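Local coordinates for flagellar hook-associated protein 2 (PDB 6IWY) that caps the distal tip of the growing flagellar filament, promoting flagellin polymerisation there and keeping exported subunits from leaking away, at residues G83-A86 against Q87-T90; D91-N94 against G95-G99. All coordinates share one frame; numbering follows the deposited sequence.

Interaction 1: residues G83-A86 against Q87-T90; sequences GDVA and QSIT
Val85 and Ile89, one helical turn apart, form the tightly packed side of this local contact. Val85 CG1 lies 4.3 Å from Ile89 CD1, and Ile89 CG1 rests 3.5 Å from Val85 O. Both residues are buried, as is Ala86: Val85 and Ala86 press on Leu112 and Ile89 on Val114, all of strand 110-116, while Val85 also meets Ile76 and Phe56. Val85 O accepts two bonds from the same face of its carbonyl plane, one from Ile89 N at 3.0 Å and one from Ser88 OG at 3.2 Å. The hydroxyl can fold back on that oxygen because chi1 of 89° sets it between the backbone N and the carbonyl carbon of Ser88. The i to i+4 bonds, such as Ser88 N to Asp84 O (2.9 Å) and Gln87 N to Gly83 O (3.2 Å, 160° at the hydrogen), identify an alpha-helix, and the split between buried and exposed faces makes it amphipathic. Thr90 OG1 adds a side-chain bond to Ala86 O at 3.3 Å, arriving tilted from the carbonyl plane, and it also pairs with Gly99 N. Asp84 and Gln87 make up the loose, solvent-facing side. The Gln87 chain leaves extended from the backbone but bends at chi2 (69°), and its amide NE2 bonds to Asp91 OD1 further along the helix.

Interaction 2: residues D91-N94 against G95-G99; sequences DATN and GEVMG
A single torsion of Thr93, chi1 of 56°, decides how it meets Val97: it places OG1 between the backbone N and the carbonyl carbon, and CG2 anti to the carbonyl carbon. The two branches then do different work. OG1 approaches Val97 O to 2.8 Å, within hydrogen-bonding range, but the single hydroxyl proton also has the carbonyls of Ile89 and Thr90 as acceptors, so which oxygen receives it is not settled. CG2 supplies the apolar half of the contact. It lies 3.7 Å from both Val97 CB and Val97 CG2, and the two side chains cross at about a right angle. Both residues are buried, and Phe65 of strand 61-67 touches each of them, with Tyr72 of strand 70-76 beside Thr93.

After Thr93 the backbone reverses. Glu96 N bonds to Thr93 O at 3.3 Å; this donor stands above the carbonyl plane and not on a lone pair. Glu96 CB and CG also lie beside the same oxygen, CB at 3.5 Å, before the bent chain leads its carboxylate away. Asn94 and Gly95 occupy the corners with positive phi, 62° and 82°. At the backbone angles of Gly95 a CB would run into the carbonyl oxygen of Asn94, which accounts geometrically for a residue without a side chain there. The positive phi of Asn94 and two bonds back into the last turn mark a Schellman motif at the C-terminal end of helix 82-92. Fused to it, the Glu96 N to Thr93 O bond and the Asn94 and Gly95 angles identify a type I' beta turn from Thr93 to Glu96 that delivers the chain into strand 97-103, an outer strand, within this chain, of an antiparallel sheet.

Overall arrangement
Within this fragment, which lacks both ends of the full-length cap protein, the chain leaves strand 70-76 and enters helix 82-92. Interaction 1 closes successive turns of that helix; interaction 2 starts where it stops, closing the short turn into strand 97-103. The two follow in series, neither nested nor crossed, with centres about 8 Å apart. They nevertheless meet: Thr90 O lies 2.9 Å from Gly95 N, a probable hydrogen bond, and Ala86 CB packs 3.5 Å from Gly99 O. The new strand therefore returns beside the helix, which it joins to the sheet containing strands 97-103 and 110-116.

Interaction 1: residues G83-A86 against Q87-T90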
loop_
_atom_site.group_PDB
_atom_site.type_symbol
_atom_site.label_atom_id
_atom_site.label_comp_id
_atom_site.label_asym_id
_atom_site.label_seq_id
_atom_site.Cartn_x
_atom_site.Cartn_y
_atom_site.Cartn_z
ATOM N N GLY A 83 4.699 20.949 -0.268
ATOM C CA GLY A 83 5.882 20.914 -1.106
ATOM C C GLY A 83 6.927 19.943 -0.565
ATOM O O GLY A 83 7.469 19.118 -1.315
ATOM N N ASP A 84 7.220 20.050 0.731
ATOM C CA ASP A 84 8.100 19.091 1.383
ATOM C C ASP A 84 7.667 17.639 1.105
ATOM O O ASP A 84 8.478 16.827 0.661
ATOM C CB ASP A 84 8.129 19.296 2.903
ATOM C CG ASP A 84 8.793 20.605 3.335
ATOM O OD1 ASP A 84 9.421 21.321 2.513
ATOM O OD2 ASP A 84 8.695 20.902 4.549
ATOM N N VAL A 85 6.402 17.303 1.361
ATOM C CA VAL A 85 5.972 15.906 1.217
ATOM C C VAL A 85 6.101 15.421 -0.225
ATOM O O VAL A 85 6.451 14.283 -0.470
ATOM C CB VAL A 85 4.526 15.679 1.646
ATOM C CG1 VAL A 85 4.128 14.243 1.313
ATOM C CG2 VAL A 85 4.351 15.945 3.116
ATOM N N ALA A 86 5.822 16.294 -1.174
ATOM C CA ALA A 86 5.922 15.938 -2.576
ATOM C C ALA A 86 7.334 15.474 -2.876
ATOM O O ALA A 86 7.542 14.444 -3.505
ATOM C CB ALA A 86 5.570 17.111 -3.441
ATOM N N GLN A 87 8.308 16.251 -2.419
ATOM C CA GLN A 87 9.703 15.968 -2.710
ATOM C C GLN A 87 10.198 14.720 -1.970
ATOM O O GLN A 87 11.095 13.935 -2.452
ATOM C CB GLN A 87 10.591 17.116 -2.248
ATOM C CG GLN A 87 12.091 16.889 -2.585
ATOM C CD GLN A 87 12.365 16.959 -4.093
ATOM O OE1 GLN A 87 11.889 17.868 -4.763
ATOM N NE2 GLN A 87 13.114 15.987 -4.627
ATOM N N SER A 88 9.653 14.555 -0.764
ATOM C CA SER A 88 10.111 13.483 0.062
ATOM C C SER A 88 9.629 12.157 -0.547
ATOM O O SER A 88 10.332 11.171 -0.418
ATOM C CB SER A 88 9.702 13.698 1.523
ATOM O OG SER A 88 8.444 13.144 1.816
ATOM N N ILE A 89 8.473 12.147 -1.241
ATOM C CA ILE A 89 8.011 10.944 -1.964
ATOM C C ILE A 89 8.994 10.593 -3.061
ATOM O O ILE A 89 9.442 9.449 -3.172
ATOM C CB ILE A 89 6.615 11.105 -2.586
ATOM C CG1 ILE A 89 5.557 11.064 -1.500
ATOM C CG2 ILE A 89 6.358 10.005 -3.614
ATOM C CD1 ILE A 89 4.208 11.425 -1.977
ATOM N N THR A 90 9.338 11.594 -3.853
ATOM C CA THR A 90 10.371 11.468 -4.877
ATOM C C THR A 90 11.737 10.974 -4.338
ATOM O O THR A 90 12.400 10.100 -4.949
ATOM C CB THR A 90 10.608 12.827 -5.523
ATOM O OG1 THR A 90 9.347 13.354 -5.993
ATOM C CG2 THR A 90 11.621 12.716 -6.651
#

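Interaction 2: residues D91-N94 against G95-G99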
loop_
_atom_site.group_PDB
_atom_site.type_symbol
_atom_site.label_atom_id
_atom_site.label_comp_id
_atom_site.label_asym_id
_atom_site.label_seq_id
_atom_site.Cartn_x
_atom_site.Cartn_y
_atom_site.Cartn_z
ATOM N N ASP A 91 12.155 11.531 -3.201
ATOM C CA ASP A 91 13.442 11.150 -2.583
ATOM C C ASP A 91 13.414 9.740 -1.948
ATOM O O ASP A 91 14.379 9.003 -2.038
ATOM C CB ASP A 91 13.870 12.183 -1.522
ATOM C CG ASP A 91 14.370 13.538 -2.129
ATOM O OD1 ASP A 91 14.561 13.723 -3.379
ATOM O OD2 ASP A 91 14.621 14.444 -1.306
ATOM N N ALA A 92 12.320 9.372 -1.289
ATOM C CA ALA A 92 12.196 8.012 -0.769
ATOM C C ALA A 92 12.380 6.951 -1.866
ATOM O O ALA A 92 13.024 5.933 -1.635
ATOM C CB ALA A 92 10.851 7.801 -0.070
ATOM N N THR A 93 11.808 7.206 -3.044
ATOM C CA THR A 93 11.717 6.221 -4.120
ATOM C C THR A 93 12.818 6.328 -5.174
ATOM O O THR A 93 12.824 5.556 -6.132
ATOM C CB THR A 93 10.380 6.407 -4.872
ATOM O OG1 THR A 93 10.293 7.765 -5.347
ATOM C CG2 THR A 93 9.175 6.075 -3.983
ATOM N N ASN A 94 13.741 7.284 -5.024
ATOM C CA ASN A 94 14.781 7.540 -6.051
ATOM C C ASN A 94 14.180 7.976 -7.390
ATOM O O ASN A 94 14.731 7.679 -8.456
ATOM C CB ASN A 94 15.639 6.300 -6.288
ATOM C CG ASN A 94 16.953 6.361 -5.575
ATOM O OD1 ASN A 94 17.128 5.727 -4.523
ATOM N ND2 ASN A 94 17.909 7.105 -6.150
ATOM N N GLY A 95 13.052 8.663 -7.350
ATOM C CA GLY A 95 12.462 9.129 -8.582
ATOM C C GLY A 95 11.620 8.102 -9.344
ATOM O O GLY A 95 11.180 8.383 -10.462
ATOM N N GLU A 96 11.356 6.938 -8.745
ATOM C CA GLU A 96 10.567 5.901 -9.411
ATOM C C GLU A 96 9.086 6.200 -9.265
ATOM O O GLU A 96 8.261 5.838 -10.126
ATOM C CB GLU A 96 10.901 4.531 -8.828
ATOM C CG GLU A 96 12.246 3.978 -9.318
ATOM C CD GLU A 96 12.154 3.332 -10.709
ATOM O OE1 GLU A 96 11.294 2.437 -10.908
ATOM O OE2 GLU A 96 12.957 3.707 -11.597
ATOM N N VAL A 97 8.758 6.812 -8.136
ATOM C CA VAL A 97 7.433 7.328 -7.903
ATOM C C VAL A 97 7.622 8.790 -7.668
ATOM O O VAL A 97 8.426 9.175 -6.843
ATOM C CB VAL A 97 6.739 6.707 -6.681
ATOM C CG1 VAL A 97 5.270 7.150 -6.638
ATOM C CG2 VAL A 97 6.811 5.210 -6.755
ATOM N N MET A 98 6.896 9.601 -8.418
ATOM C CA MET A 98 7.092 11.019 -8.405
ATOM C C MET A 98 5.956 11.598 -7.611
ATOM O O MET A 98 4.773 11.358 -7.904
ATOM C CB MET A 98 7.113 11.558 -9.831
ATOM C CG MET A 98 8.231 10.987 -10.708
ATOM S SD MET A 98 8.168 11.473 -12.462
ATOM C CE MET A 98 6.734 10.534 -13.036
ATOM N N GLY A 99 6.331 12.324 -6.564
ATOM C CA GLY A 99 5.407 13.193 -5.822
ATOM C C GLY A 99 5.404 14.575 -6.428
ATOM O O GLY A 99 6.363 15.308 -6.302
#